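Local coordinates for giding protein-mglB (Thermus thermophilus, PDB 1J3W) that probably acts as a molecular adaptor and guanine-nucleotide exchange factor, perhaps in gliding motility, at residues Phe82-His87 / His121-Ser126. Residues are numbered along the deposited sequence; the frame is centred on the assembly and turned at random.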
loop_
_atom_site.group_PDB
_atom_site.type_symbol
_atom_site.label_atom_id
_atom_site.label_comp_id
_atom_site.label_asym_id
_atom_site.label_seq_id
_atom_site.Cartn_x
_atom_site.Cartn_y
_atom_site.Cartn_z
ATOM N N PHE B 82 -2.236 0.817 -12.610
ATOM C CA PHE B 82 -1.724 1.963 -13.345
ATOM C C PHE B 82 -0.485 1.508 -14.093
ATOM O O PHE B 82 0.371 0.830 -13.531
ATOM C CB PHE B 82 -1.374 3.099 -12.386
ATOM C CG PHE B 82 -2.568 3.697 -11.704
ATOM C CD1 PHE B 82 -3.556 4.340 -12.442
ATOM C CD2 PHE B 82 -2.708 3.615 -10.323
ATOM C CE1 PHE B 82 -4.667 4.895 -11.812
ATOM C CE2 PHE B 82 -3.812 4.163 -9.685
ATOM C CZ PHE B 82 -4.795 4.806 -10.428
ATOM N N GLN B 83 -0.396 1.873 -15.364
ATOM C CA GLN B 83 0.750 1.486 -16.174
ATOM C C GLN B 83 1.908 2.463 -16.039
ATOM O O GLN B 83 3.064 2.054 -15.988
ATOM C CB GLN B 83 0.351 1.385 -17.650
ATOM C CG GLN B 83 -0.440 0.131 -18.026
ATOM C CD GLN B 83 -1.812 0.075 -17.385
ATOM O OE1 GLN B 83 -2.580 1.036 -17.449
ATOM N NE2 GLN B 83 -2.136 -1.061 -16.776
ATOM N N GLU B 84 1.591 3.751 -15.971
ATOM C CA GLU B 84 2.604 4.793 -15.873
ATOM C C GLU B 84 2.342 5.673 -14.659
ATOM O O GLU B 84 1.201 6.045 -14.390
ATOM C CB GLU B 84 2.568 5.640 -17.149
ATOM C CG GLU B 84 3.683 6.648 -17.310
ATOM C CD GLU B 84 3.563 7.414 -18.615
ATOM O OE1 GLU B 84 2.497 8.019 -18.852
ATOM O OE2 GLU B 84 4.527 7.411 -19.408
ATOM N N GLU B 85 3.400 6.007 -13.927
ATOM C CA GLU B 85 3.276 6.850 -12.748
ATOM C C GLU B 85 4.431 7.832 -12.652
ATOM O O GLU B 85 5.580 7.476 -12.917
ATOM C CB GLU B 85 3.259 6.001 -11.469
ATOM C CG GLU B 85 2.033 5.101 -11.297
ATOM C CD GLU B 85 2.006 4.395 -9.946
ATOM O OE1 GLU B 85 2.688 4.865 -9.005
ATOM O OE2 GLU B 85 1.291 3.379 -9.812
ATOM N N VAL B 86 4.123 9.067 -12.272
ATOM C CA VAL B 86 5.147 10.091 -12.094
ATOM C C VAL B 86 4.959 10.713 -10.714
ATOM O O VAL B 86 3.850 11.101 -10.353
ATOM C CB VAL B 86 5.043 11.203 -13.158
ATOM C CG1 VAL B 86 6.056 12.299 -12.862
ATOM C CG2 VAL B 86 5.288 10.623 -14.539
ATOM N N HIS B 87 6.037 10.772 -9.935
ATOM C CA HIS B 87 6.011 11.367 -8.596
ATOM C C HIS B 87 7.033 12.487 -8.620
ATOM O O HIS B 87 8.213 12.258 -8.911
ATOM C CB HIS B 87 6.401 10.343 -7.526
ATOM C CG HIS B 87 5.409 9.234 -7.358
ATOM N ND1 HIS B 87 5.292 8.192 -8.252
ATOM C CD2 HIS B 87 4.474 9.017 -6.403
ATOM C CE1 HIS B 87 4.328 7.382 -7.856
ATOM N NE2 HIS B 87 3.815 7.860 -6.736
ATOM N N HIS B 121 11.196 9.426 -23.895
ATOM C CA HIS B 121 12.174 8.354 -23.985
ATOM C C HIS B 121 11.937 7.256 -22.957
ATOM O O HIS B 121 12.333 6.107 -23.163
ATOM C CB HIS B 121 13.576 8.955 -23.887
ATOM C CG HIS B 121 13.877 9.913 -24.996
ATOM N ND1 HIS B 121 14.167 9.497 -26.278
ATOM C CD2 HIS B 121 13.849 11.267 -25.039
ATOM C CE1 HIS B 121 14.303 10.552 -27.062
ATOM N NE2 HIS B 121 14.115 11.639 -26.335
ATOM N N GLY B 122 11.281 7.608 -21.853
ATOM C CA GLY B 122 10.960 6.613 -20.847
ATOM C C GLY B 122 9.954 5.630 -21.428
ATOM O O GLY B 122 10.063 4.428 -21.219
ATOM N N LYS B 123 8.971 6.140 -22.168
ATOM C CA LYS B 123 7.966 5.275 -22.784
ATOM C C LYS B 123 8.622 4.373 -23.836
ATOM O O LYS B 123 8.313 3.185 -23.939
ATOM C CB LYS B 123 6.862 6.123 -23.426
ATOM C CG LYS B 123 5.798 5.317 -24.154
ATOM C CD LYS B 123 5.110 4.316 -23.235
ATOM C CE LYS B 123 4.313 5.010 -22.141
ATOM N NZ LYS B 123 3.635 4.024 -21.250
ATOM N N ARG B 124 9.532 4.938 -24.622
ATOM C CA ARG B 124 10.206 4.136 -25.632
ATOM C C ARG B 124 11.024 3.041 -24.957
ATOM O O ARG B 124 11.078 1.904 -25.428
ATOM C CB ARG B 124 11.112 5.012 -26.491
ATOM C CG ARG B 124 10.356 5.977 -27.384
ATOM C CD ARG B 124 11.305 6.859 -28.163
ATOM N NE ARG B 124 10.584 7.700 -29.111
ATOM C CZ ARG B 124 11.156 8.641 -29.855
ATOM N NH1 ARG B 124 12.460 8.861 -29.760
ATOM N NH2 ARG B 124 10.420 9.365 -30.691
ATOM N N ALA B 125 11.653 3.381 -23.840
ATOM C CA ALA B 125 12.464 2.410 -23.125
ATOM C C ALA B 125 11.623 1.279 -22.552
ATOM O O ALA B 125 11.998 0.109 -22.653
ATOM C CB ALA B 125 13.238 3.096 -22.011
ATOM N N SER B 126 10.486 1.618 -21.952
ATOM C CA SER B 126 9.650 0.584 -21.361
ATOM C C SER B 126 9.167 -0.403 -22.415
ATOM O O SER B 126 9.104 -1.601 -22.155
ATOM C CB SER B 126 8.462 1.201 -20.611
ATOM O OG SER B 126 7.586 1.886 -21.483
#
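E84 and K123 reach toward each other at the surface of a Roadblock/LC7 fold, where the strand 84-88, outermost within its chain, runs beside the helix 115-135 that packs over one face of the antiparallel sheet. Their CA atoms lie 8.8 Å apart, and two long side chains span that gap. From CB, which points at the helix, the E84 chain sets off with CG anti to the backbone N (chi1 -172°) and continues extended, carrying the carboxylate toward the helix. At its end OE2 does the touching: it lies 3.6 Å from K123 CE and 4.0 Å from K123 NZ, a salt bridge that is long, with the last methylene nearer than the charge. The other oxygen, OE1, makes a long, weak ion pair with K119 NZ. Stronger partners sit on the neighbouring strand 93-98. There E84 OE2 is hydrogen-bonded to Y95 OH, while K123 NZ forms a salt bridge with D97 OD2; the lysine charge thus belongs chiefly to D97, and E84 probably adds little to its hold. K123 comes to this point by a bent route: its CB does not head for the strand, and kinks at chi2 (58°) and chi3 (65°) bring the tip nearer to it. E84 to H87 pair in an antiparallel ladder with a strand of the second subunit, and the sheet continues across that interface. One turn on from K123, S126 OG lies within hydrogen-bonding reach of both K123 O, at 2.9 Å, and D97 OD2, the same carboxylate oxygen that meets K123 NZ.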